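Local coordinates for Cd1 (Flavonifractor plautii, PDB 7D39), which binds flavin mononucleotide and probably acts as an ene-reductase that starts flavone and flavonol breakdown in gut bacteria, at residues G272-I275 with K276-T279; G280-I283 with A284-T288. All coordinates share one frame; numbering follows the deposited sequence.

How the contacts relate
Both contacts are local ones on helix 265-285, and both lie on the surface. Contact 1 takes two successive turns in the middle of the helix. Contact 2 takes up directly after it, runs to the end of the helix and enters the turn before helix 289-301. Their centres are about 13 Å apart, and that of contact 2 lies farther from the centre of the chain, about 32 Å against 22 Å. Contact 1 is mainly polar: regular backbone bonds, a threonine hydroxyl on a carbonyl, and acidic and amide side chains. Contact 2 adds an apolar touch between Ile283 and Met286, and its bonding changes where the helix gives way to a beta turn.

Contact 1. Residues G272-I275 with K276-T279; sequences GNDI and KENT
Residues 272-275 and 276-279 form consecutive turns of one helix, joined by i to i+4 backbone bonds from Lys276 N to Gly272 O, Glu277 N to Asn273 O, Asn278 N to Asp274 O and Thr279 N to Ile275 O. The Glu277 bond is nearly straight. Ile275 O takes a second donor. Thr279 OG1 gives a hydrogen bond to Ile275 O at 2.7 Å, from the face of the carbonyl plane opposite to Thr279 N. The hydroxyl stands above that plane, 37° out of it. With OG1 anti to the carbonyl carbon of Thr279 (chi1 -64°), the hydroxyl swings back beside the backbone N and reaches the carbonyl that this N already binds. This is the familiar bond of a helical threonine to the carbonyl four residues earlier. Ile275 CG2 passes the hydroxyl, 3.9 Å from Thr279 OG1. The segments belong to helix 265-285, which comes after the four-stranded antiparallel sheet in the chain. One turn apart, the side chains of Asn273 and Glu277 meet. Asn273 ND2 lies 3.3 Å from Glu277 OE2, with the amide and carboxylate planes turned 64° apart. Glu277 CG rests on Asn273 O at 3.5 Å. This CG lies beside the backbone N of Glu277, and the extended chain from there brings the carboxylate to Asn273. Asp274 OD1 comes within 4.1 Å of Glu277 OE1. These like charges would probably repel each other mildly at this exposed surface. Asn278 folds its amide back over the preceding turn, with Asn278 ND2 2.8 Å from Asp274 O. The angle is poor for a hydrogen bond, and this oxygen already accepts from Asn278 N.

Contact 2. Residues G280-I283 with A284-T288; sequences GKKI and ANMQT
Ala284 N bonds to Gly280 O and continues the i to i+4 pattern of the helix. Next, Asn285 N bonds to Lys281 O at 2.9 Å. The Asn285 side chain leans back over the same carbonyl, with Asn285 ND2 3.3 Å from Lys281 O at an angle too poor for a hydrogen bond. Met286 is present as selenomethionine. Met286 N bonds to Lys282 O at 2.8 Å and makes a weak second bond to Ile283 O. Its chain is extended as far as SE and then bends (chi3 -54°). The bend lays Met286 CE against both backbone and side chain of Ile283, 3.2 Å from Ile283 CA and 3.7 Å from Ile283 CG1. Nearer its backbone, Met286 CG lies 4.2 Å from Lys282 CG, in the aliphatic part of the lysine. Gln287 bends at chi2, and Gln287 CG comes 3.8 Å from Ile283 O. Its N bonds to Ala284 O. A type I beta turn runs from Asn285 to Thr288. Asn285 O receives both Thr288 N and Thr288 OG1, the hydroxyl at 2.6 Å and in the carbonyl plane. Thr288 is also the N-cap of the next helix, where OG1 is hydrogen-bonded to Tyr291 N. One hydroxyl thus ties the turn to the first turn of helix 289-301. Met286 and Gln287, in the beta turn that leads from helix 265-285 into helix 289-301, touch Tyr291 and Lys292 of the latter.

Contact 1. Residues G272-I275 with K276-T279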
# COMPACT_ATOMS: atom_id res chain seq x y z
N GLY A 272 -3.92 15.94 -5.67
CA GLY A 272 -3.78 15.91 -7.11
C GLY A 272 -3.87 17.29 -7.75
O GLY A 272 -3.21 17.57 -8.75
N ASN A 273 -4.70 18.17 -7.19
CA ASN A 273 -4.73 19.50 -7.78
C ASN A 273 -3.43 20.25 -7.51
O ASN A 273 -2.95 21.00 -8.37
CB ASN A 273 -5.93 20.31 -7.30
CG ASN A 273 -6.02 21.66 -8.02
OD1 ASN A 273 -6.35 21.73 -9.21
ND2 ASN A 273 -5.69 22.74 -7.31
N ASP A 274 -2.85 20.06 -6.32
CA ASP A 274 -1.54 20.65 -6.02
C ASP A 274 -0.47 20.15 -6.99
O ASP A 274 0.38 20.93 -7.45
CB ASP A 274 -1.12 20.35 -4.58
CG ASP A 274 -1.99 21.04 -3.55
OD1 ASP A 274 -2.67 22.04 -3.89
OD2 ASP A 274 -1.98 20.60 -2.38
N ILE A 275 -0.50 18.86 -7.32
CA ILE A 275 0.46 18.32 -8.27
C ILE A 275 0.27 18.97 -9.63
O ILE A 275 1.25 19.31 -10.31
CB ILE A 275 0.33 16.79 -8.36
CG1 ILE A 275 0.81 16.15 -7.06
CG2 ILE A 275 1.08 16.24 -9.55
CD1 ILE A 275 0.59 14.63 -7.01
N LYS A 276 -0.98 19.19 -10.03
CA LYS A 276 -1.23 19.76 -11.35
C LYS A 276 -0.74 21.20 -11.43
O LYS A 276 -0.05 21.58 -12.38
CB LYS A 276 -2.71 19.68 -11.71
CG LYS A 276 -2.98 20.06 -13.16
CD LYS A 276 -4.41 20.37 -13.44
CE LYS A 276 -4.59 20.85 -14.89
NZ LYS A 276 -4.28 19.79 -15.90
N GLU A 277 -1.09 22.02 -10.43
CA GLU A 277 -0.61 23.39 -10.39
C GLU A 277 0.92 23.44 -10.40
O GLU A 277 1.52 24.22 -11.15
CB GLU A 277 -1.13 24.11 -9.15
CG GLU A 277 -2.61 24.39 -9.12
CD GLU A 277 -3.04 25.01 -7.79
OE1 GLU A 277 -2.29 24.87 -6.80
OE2 GLU A 277 -4.13 25.62 -7.74
N ASN A 278 1.56 22.62 -9.57
CA ASN A 278 3.01 22.68 -9.44
C ASN A 278 3.71 22.13 -10.68
O ASN A 278 4.78 22.63 -11.05
CB ASN A 278 3.44 21.94 -8.17
CG ASN A 278 3.01 22.69 -6.93
OD1 ASN A 278 3.10 23.91 -6.88
ND2 ASN A 278 2.52 21.98 -5.94
N THR A 279 3.12 21.13 -11.32
CA THR A 279 3.63 20.66 -12.60
C THR A 279 3.56 21.75 -13.66
O THR A 279 4.49 21.93 -14.44
CB THR A 279 2.85 19.43 -13.06
OG1 THR A 279 3.06 18.37 -12.14
CG2 THR A 279 3.32 19.00 -14.41

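Contact 2. Residues G280-I283 with A284-T288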
# COMPACT_ATOMS: atom_id res chain seq x y z
N GLY A 280 2.45 22.49 -13.68
CA GLY A 280 2.34 23.61 -14.61
C GLY A 280 3.41 24.65 -14.36
O GLY A 280 4.06 25.12 -15.29
N LYS A 281 3.61 25.02 -13.10
CA LYS A 281 4.69 25.94 -12.76
C LYS A 281 6.02 25.42 -13.28
O LYS A 281 6.83 26.18 -13.81
CB LYS A 281 4.77 26.15 -11.25
CG LYS A 281 3.80 27.15 -10.68
CD LYS A 281 3.69 27.01 -9.15
CE LYS A 281 2.67 28.00 -8.58
NZ LYS A 281 2.55 27.91 -7.10
N LYS A 282 6.28 24.12 -13.11
CA LYS A 282 7.58 23.59 -13.51
C LYS A 282 7.78 23.69 -15.01
O LYS A 282 8.85 24.08 -15.48
CB LYS A 282 7.75 22.13 -13.06
CG LYS A 282 9.16 21.56 -13.35
CD LYS A 282 9.13 20.06 -13.43
CE LYS A 282 10.47 19.40 -13.15
NZ LYS A 282 10.25 17.92 -13.12
N ILE A 283 6.76 23.32 -15.79
CA ILE A 283 6.88 23.37 -17.24
C ILE A 283 7.24 24.77 -17.70
O ILE A 283 8.10 24.96 -18.57
CB ILE A 283 5.58 22.88 -17.90
CG1 ILE A 283 5.44 21.37 -17.74
CG2 ILE A 283 5.52 23.30 -19.37
CD1 ILE A 283 4.02 20.89 -17.88
N ALA A 284 6.62 25.78 -17.09
CA ALA A 284 6.95 27.16 -17.45
C ALA A 284 8.36 27.52 -16.98
O ALA A 284 9.12 28.15 -17.72
CB ALA A 284 5.92 28.11 -16.85
N ASN A 285 8.72 27.11 -15.77
CA ASN A 285 10.06 27.38 -15.25
C ASN A 285 11.14 26.74 -16.12
O ASN A 285 12.24 27.29 -16.23
CB ASN A 285 10.15 26.89 -13.80
CG ASN A 285 9.58 27.90 -12.80
OD1 ASN A 285 9.65 29.11 -13.02
ND2 ASN A 285 9.03 27.41 -11.70
N MSE A 286 10.86 25.60 -16.75
CA MSE A 286 11.85 24.95 -17.60
C MSE A 286 12.16 25.75 -18.87
O MSE A 286 13.14 25.48 -19.55
CB MSE A 286 11.39 23.56 -17.99
CG MSE A 286 11.27 22.62 -16.81
SE MSE A 286 10.72 20.86 -17.36
CE MSE A 286 9.12 21.36 -18.34
N GLN A 287 11.30 26.72 -19.18
CA GLN A 287 11.52 27.62 -20.31
C GLN A 287 12.37 28.82 -19.95
O GLN A 287 12.88 29.48 -20.86
CB GLN A 287 10.20 28.12 -20.87
CG GLN A 287 9.35 27.04 -21.47
CD GLN A 287 10.18 26.09 -22.28
OE1 GLN A 287 11.13 26.49 -22.95
NE2 GLN A 287 9.83 24.80 -22.22
N THR A 288 12.54 29.13 -18.67
CA THR A 288 13.29 30.32 -18.29
C THR A 288 14.78 30.16 -18.57
O THR A 288 15.33 29.06 -18.58
CB THR A 288 13.13 30.63 -16.80
OG1 THR A 288 13.60 29.52 -16.04
CG2 THR A 288 11.68 30.96 -16.45